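Local atomic coordinates of hypoxanthine phosphoribosyltransferase (Bacillus anthracis, PDB entry 4QYI), a protein that probably salvages purines by transferring the phosphoribosyl group of PRPP to hypoxanthine or guanine, yielding IMP or GMP. Residues E7-Q19 with E164-V176. Residues are numbered along the deposited sequence; the frame is centred on the assembly and turned at random.
With PO4 (phosphate ion), chain G.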
loop_
_atom_site.group_PDB
_atom_site.type_symbol
_atom_site.label_atom_id
_atom_site.label_comp_id
_atom_site.label_asym_id
_atom_site.label_seq_id
_atom_site.Cartn_x
_atom_site.Cartn_y
_atom_site.Cartn_z
ATOM N N GLU A 7 -9.319 -16.094 -16.684
ATOM C CA GLU A 7 -9.814 -16.747 -15.431
ATOM C C GLU A 7 -8.664 -17.398 -14.652
ATOM O O GLU A 7 -7.559 -17.624 -15.166
ATOM C CB GLU A 7 -10.937 -17.755 -15.732
ATOM C CG GLU A 7 -10.507 -19.088 -16.333
ATOM C CD GLU A 7 -11.665 -20.073 -16.494
ATOM O OE1 GLU A 7 -12.833 -19.639 -16.440
ATOM O OE2 GLU A 7 -11.418 -21.287 -16.683
ATOM N N ILE A 8 -8.930 -17.679 -13.388
ATOM C CA ILE A 8 -7.939 -18.284 -12.521
ATOM C C ILE A 8 -7.846 -19.763 -12.783
ATOM O O ILE A 8 -8.851 -20.422 -12.988
ATOM C CB ILE A 8 -8.280 -18.019 -11.055
ATOM C CG1 ILE A 8 -8.289 -16.477 -10.889
ATOM C CG2 ILE A 8 -7.320 -18.780 -10.133
ATOM C CD1 ILE A 8 -8.284 -15.913 -9.485
ATOM N N LYS A 9 -6.628 -20.280 -12.797
ATOM C CA LYS A 9 -6.429 -21.686 -13.048
ATOM C C LYS A 9 -6.179 -22.464 -11.756
ATOM O O LYS A 9 -7.045 -23.196 -11.291
ATOM C CB LYS A 9 -5.263 -21.868 -14.015
ATOM C CG LYS A 9 -4.969 -23.313 -14.360
ATOM C CD LYS A 9 -3.775 -23.431 -15.287
ATOM C CE LYS A 9 -3.381 -24.892 -15.489
ATOM N NZ LYS A 9 -2.235 -25.004 -16.431
ATOM N N ASP A 10 -4.998 -22.293 -11.175
ATOM C CA ASP A 10 -4.626 -23.006 -9.963
ATOM C C ASP A 10 -3.983 -22.101 -8.947
ATOM O O ASP A 10 -3.385 -21.096 -9.303
ATOM C CB ASP A 10 -3.552 -24.042 -10.283
ATOM C CG ASP A 10 -4.024 -25.107 -11.230
ATOM O OD1 ASP A 10 -5.144 -25.617 -11.043
ATOM O OD2 ASP A 10 -3.246 -25.467 -12.133
ATOM N N THR A 11 -4.088 -22.483 -7.680
ATOM C CA THR A 11 -3.437 -21.769 -6.595
ATOM C C THR A 11 -1.964 -22.145 -6.703
ATOM O O THR A 11 -1.661 -23.327 -6.746
ATOM C CB THR A 11 -3.947 -22.283 -5.250
ATOM O OG1 THR A 11 -5.373 -22.141 -5.197
ATOM C CG2 THR A 11 -3.268 -21.558 -4.093
ATOM N N LEU A 12 -1.059 -21.168 -6.763
ATOM C CA LEU A 12 0.378 -21.470 -6.861
ATOM C C LEU A 12 1.072 -21.371 -5.504
ATOM O O LEU A 12 1.931 -22.188 -5.190
ATOM C CB LEU A 12 1.057 -20.562 -7.889
ATOM C CG LEU A 12 2.510 -20.859 -8.307
ATOM C CD1 LEU A 12 2.575 -22.117 -9.171
ATOM C CD2 LEU A 12 3.080 -19.669 -9.070
ATOM N N ILE A 13 0.703 -20.368 -4.711
ATOM C CA ILE A 13 1.282 -20.183 -3.392
ATOM C C ILE A 13 0.122 -19.806 -2.502
ATOM O O ILE A 13 -0.551 -18.817 -2.743
ATOM C CB ILE A 13 2.329 -19.057 -3.366
ATOM C CG1 ILE A 13 3.336 -19.244 -4.504
ATOM C CG2 ILE A 13 3.040 -19.040 -2.024
ATOM C CD1 ILE A 13 4.367 -18.141 -4.589
ATOM N N SER A 14 -0.119 -20.593 -1.462
ATOM C CA SER A 14 -1.259 -20.353 -0.606
ATOM C C SER A 14 -1.076 -19.176 0.323
ATOM O O SER A 14 0.022 -18.694 0.546
ATOM C CB SER A 14 -1.534 -21.592 0.252
ATOM O OG SER A 14 -0.528 -21.756 1.233
ATOM N N GLU A 15 -2.193 -18.740 0.878
ATOM C CA GLU A 15 -2.220 -17.672 1.845
ATOM C C GLU A 15 -1.270 -17.995 3.009
ATOM O O GLU A 15 -0.463 -17.164 3.419
ATOM C CB GLU A 15 -3.657 -17.520 2.342
ATOM C CG GLU A 15 -3.864 -16.474 3.415
ATOM C CD GLU A 15 -5.333 -16.316 3.785
ATOM O OE1 GLU A 15 -6.210 -16.944 3.147
ATOM O OE2 GLU A 15 -5.616 -15.530 4.705
ATOM N N GLU A 16 -1.356 -19.217 3.526
ATOM C CA GLU A 16 -0.523 -19.621 4.655
ATOM C C GLU A 16 0.977 -19.682 4.280
ATOM O O GLU A 16 1.838 -19.328 5.079
ATOM C CB GLU A 16 -1.065 -20.942 5.231
ATOM C CG GLU A 16 -0.465 -21.414 6.532
ATOM C CD GLU A 16 0.869 -22.134 6.423
ATOM O OE1 GLU A 16 1.459 -22.208 5.325
ATOM O OE2 GLU A 16 1.325 -22.666 7.459
ATOM N N GLN A 17 1.289 -20.160 3.084
ATOM C CA GLN A 17 2.682 -20.180 2.644
ATOM C C GLN A 17 3.230 -18.754 2.555
ATOM O O GLN A 17 4.376 -18.496 2.906
ATOM C CB GLN A 17 2.807 -20.817 1.277
ATOM C CG GLN A 17 2.693 -22.315 1.267
ATOM C CD GLN A 17 2.737 -22.781 -0.170
ATOM O OE1 GLN A 17 1.787 -22.597 -0.918
ATOM N NE2 GLN A 17 3.873 -23.320 -0.583
ATOM N N LEU A 18 2.404 -17.837 2.067
ATOM C CA LEU A 18 2.824 -16.450 1.952
ATOM C C LEU A 18 3.107 -15.877 3.322
ATOM O O LEU A 18 4.147 -15.266 3.517
ATOM C CB LEU A 18 1.766 -15.613 1.252
ATOM C CG LEU A 18 1.636 -15.906 -0.229
ATOM C CD1 LEU A 18 0.351 -15.350 -0.824
ATOM C CD2 LEU A 18 2.851 -15.331 -0.925
ATOM N N GLN A 19 2.208 -16.094 4.273
ATOM C CA GLN A 19 2.416 -15.568 5.619
ATOM C C GLN A 19 3.695 -16.116 6.259
ATOM O O GLN A 19 4.445 -15.366 6.879
ATOM C CB GLN A 19 1.221 -15.874 6.511
ATOM C CG GLN A 19 1.271 -15.235 7.889
ATOM C CD GLN A 19 0.334 -15.921 8.874
ATOM O OE1 GLN A 19 0.553 -15.890 10.088
ATOM N NE2 GLN A 19 -0.727 -16.535 8.354
ATOM N N GLU A 164 -5.374 -4.883 -13.963
ATOM C CA GLU A 164 -5.924 -4.268 -12.741
ATOM C C GLU A 164 -6.881 -5.175 -11.945
ATOM O O GLU A 164 -7.480 -4.740 -10.961
ATOM C CB GLU A 164 -6.586 -2.907 -13.050
ATOM C CG GLU A 164 -5.655 -1.880 -13.698
ATOM C CD GLU A 164 -4.425 -1.544 -12.855
ATOM O OE1 GLU A 164 -4.438 -1.735 -11.619
ATOM O OE2 GLU A 164 -3.423 -1.084 -13.433
ATOM N N LYS A 165 -7.018 -6.427 -12.374
ATOM C CA LYS A 165 -7.899 -7.388 -11.720
ATOM C C LYS A 165 -7.104 -8.373 -10.849
ATOM O O LYS A 165 -5.901 -8.574 -11.048
ATOM C CB LYS A 165 -8.724 -8.102 -12.811
ATOM C CG LYS A 165 -9.740 -9.138 -12.349
ATOM C CD LYS A 165 -10.512 -9.710 -13.537
ATOM C CE LYS A 165 -11.600 -10.691 -13.105
ATOM N NZ LYS A 165 -12.731 -10.095 -12.343
ATOM N N TYR A 166 -7.770 -8.893 -9.819
ATOM C CA TYR A 166 -7.222 -9.903 -8.905
ATOM C C TYR A 166 -6.186 -9.501 -7.844
ATOM O O TYR A 166 -5.638 -10.371 -7.177
ATOM C CB TYR A 166 -6.680 -11.097 -9.694
ATOM C CG TYR A 166 -7.710 -11.781 -10.562
ATOM C CD1 TYR A 166 -8.846 -12.355 -9.999
ATOM C CD2 TYR A 166 -7.521 -11.907 -11.930
ATOM C CE1 TYR A 166 -9.785 -12.994 -10.786
ATOM C CE2 TYR A 166 -8.448 -12.551 -12.727
ATOM C CZ TYR A 166 -9.576 -13.100 -12.152
ATOM O OH TYR A 166 -10.500 -13.733 -12.962
ATOM N N ARG A 167 -5.928 -8.214 -7.645
ATOM C CA ARG A 167 -4.951 -7.812 -6.617
ATOM C C ARG A 167 -5.410 -8.195 -5.226
ATOM O O ARG A 167 -4.591 -8.299 -4.317
ATOM C CB ARG A 167 -4.714 -6.300 -6.609
ATOM C CG ARG A 167 -4.102 -5.729 -7.870
ATOM C CD ARG A 167 -3.631 -4.311 -7.596
ATOM N NE ARG A 167 -3.261 -3.586 -8.802
ATOM C CZ ARG A 167 -2.064 -3.596 -9.378
ATOM N NH1 ARG A 167 -1.060 -4.309 -8.883
ATOM N NH2 ARG A 167 -1.878 -2.881 -10.469
ATOM N N ASN A 168 -6.713 -8.415 -5.061
ATOM C CA ASN A 168 -7.256 -8.706 -3.754
ATOM C C ASN A 168 -7.288 -10.170 -3.333
ATOM O O ASN A 168 -7.763 -10.466 -2.246
ATOM C CB ASN A 168 -8.657 -8.136 -3.634
ATOM C CG ASN A 168 -9.620 -8.774 -4.595
ATOM O OD1 ASN A 168 -9.270 -9.092 -5.729
ATOM N ND2 ASN A 168 -10.840 -8.977 -4.143
ATOM N N LEU A 169 -6.779 -11.080 -4.158
ATOM C CA LEU A 169 -6.730 -12.469 -3.731
ATOM C C LEU A 169 -5.721 -12.605 -2.589
ATOM O O LEU A 169 -4.658 -12.004 -2.636
ATOM C CB LEU A 169 -6.303 -13.390 -4.869
ATOM C CG LEU A 169 -7.141 -13.318 -6.140
ATOM C CD1 LEU A 169 -6.610 -14.299 -7.170
ATOM C CD2 LEU A 169 -8.609 -13.603 -5.856
ATOM N N PRO A 170 -6.044 -13.398 -1.553
ATOM C CA PRO A 170 -5.096 -13.567 -0.451
ATOM C C PRO A 170 -3.992 -14.589 -0.726
ATOM O O PRO A 170 -3.122 -14.819 0.125
ATOM C CB PRO A 170 -5.985 -14.032 0.693
ATOM C CG PRO A 170 -7.111 -14.752 0.023
ATOM C CD PRO A 170 -7.364 -13.985 -1.246
ATOM N N PHE A 171 -4.024 -15.177 -1.919
ATOM C CA PHE A 171 -3.055 -16.172 -2.363
ATOM C C PHE A 171 -2.590 -15.772 -3.762
ATOM O O PHE A 171 -3.142 -14.841 -4.356
ATOM C CB PHE A 171 -3.725 -17.568 -2.413
ATOM C CG PHE A 171 -4.986 -17.585 -3.227
ATOM C CD1 PHE A 171 -4.945 -17.747 -4.609
ATOM C CD2 PHE A 171 -6.219 -17.415 -2.611
ATOM C CE1 PHE A 171 -6.112 -17.737 -5.364
ATOM C CE2 PHE A 171 -7.387 -17.425 -3.348
ATOM C CZ PHE A 171 -7.337 -17.576 -4.725
ATOM N N ILE A 172 -1.579 -16.470 -4.272
ATOM C CA ILE A 172 -1.062 -16.249 -5.615
ATOM C C ILE A 172 -1.518 -17.408 -6.502
ATOM O O ILE A 172 -1.398 -18.577 -6.132
ATOM C CB ILE A 172 0.462 -16.075 -5.617
ATOM C CG1 ILE A 172 0.783 -14.737 -4.898
ATOM C CG2 ILE A 172 1.016 -16.081 -7.034
ATOM C CD1 ILE A 172 2.182 -14.198 -4.985
ATOM N N ALA A 173 -2.051 -17.071 -7.676
ATOM C CA ALA A 173 -2.561 -18.067 -8.604
ATOM C C ALA A 173 -2.116 -17.875 -10.033
ATOM O O ALA A 173 -1.748 -16.780 -10.436
ATOM C CB ALA A 173 -4.078 -18.034 -8.579
ATOM N N SER A 174 -2.183 -18.962 -10.792
ATOM C CA SER A 174 -1.903 -18.937 -12.210
ATOM C C SER A 174 -3.232 -18.569 -12.868
ATOM O O SER A 174 -4.297 -18.768 -12.281
ATOM C CB SER A 174 -1.404 -20.302 -12.700
ATOM O OG SER A 174 -2.269 -21.352 -12.304
ATOM N N VAL A 175 -3.148 -18.015 -14.073
ATOM C CA VAL A 175 -4.287 -17.598 -14.869
ATOM C C VAL A 175 -3.921 -18.137 -16.261
ATOM O O VAL A 175 -2.749 -18.336 -16.501
ATOM C CB VAL A 175 -4.415 -16.065 -14.978
ATOM C CG1 VAL A 175 -4.625 -15.420 -13.622
ATOM C CG2 VAL A 175 -3.185 -15.469 -15.634
ATOM N N VAL A 176 -4.874 -18.403 -17.159
ATOM C CA VAL A 176 -4.558 -18.864 -18.528
ATOM C C VAL A 176 -5.448 -18.209 -19.580
ATOM O O VAL A 176 -6.372 -17.462 -19.254
ATOM C CB VAL A 176 -4.693 -20.384 -18.648
ATOM C CG1 VAL A 176 -3.640 -21.071 -17.796
ATOM C CG2 VAL A 176 -6.094 -20.819 -18.250
HETATM P P PO4 G . 2.297 -2.674 -10.776
HETATM O O1 PO4 G . 1.807 -1.258 -10.997
HETATM O O2 PO4 G . 1.141 -3.498 -10.280
HETATM O O3 PO4 G . 2.813 -3.309 -12.051
HETATM O O4 PO4 G . 3.412 -2.640 -9.752
#
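Strand 8-11 runs antiparallel to strand 172-175, their axes 4.5 Å apart at 140°, and the ladder slips by one residue twice between Ile-8 and Ile-13. The second slip is a classic beta bulge: Leu-12 N (2.7 Å) and Ile-13 N (3.1 Å) both donate to Ile-172 O, the first in the carbonyl plane, the second tilted 27° from it, and Ile-172 N donates back to Ile-13 O. At the first slip Ser-174 OG stands between its own backbone N and carbonyl carbon (chi1 51°), where it accepts from Asp-10 N at 3.1 Å; Ser-174 N in turn binds Asp-10 O. Ile-8 does the main apolar work. Its CG1 lies over one face of the Tyr-166 ring, offset toward the rim, in a CH-pi contact, while CG of Lys-165 sits over the opposite face. Ile-8 CD1 goes on to meet Leu-169 CD1 tip to tip, a tight 3.3 Å, and CG2 rests on Ala-173 CB. Past the bulge, Leu-18 of helix 15-32 lays CD1 against Pro-170 O and, at 4.1 Å, Ile-172 CG1. Ser-14 caps that helix, forming a capping box with Gln-17. On the other edge of strand 172-175, strand 155-156 completes a three-stranded antiparallel sheet, separate from the larger mixed sheet of the phosphoribosyltransferase domain; Ile-13 and Ile-172 both touch Leu-131 of that larger sheet. The Ile-172 side chain is about 11 Å from the bound magnesium ion. Main-chain bonds and a serine hydroxyl thus join the first and last modelled strands through two breaks in register, while Ile-8, Tyr-166, Leu-169 and Ala-173 pack beside the ladder.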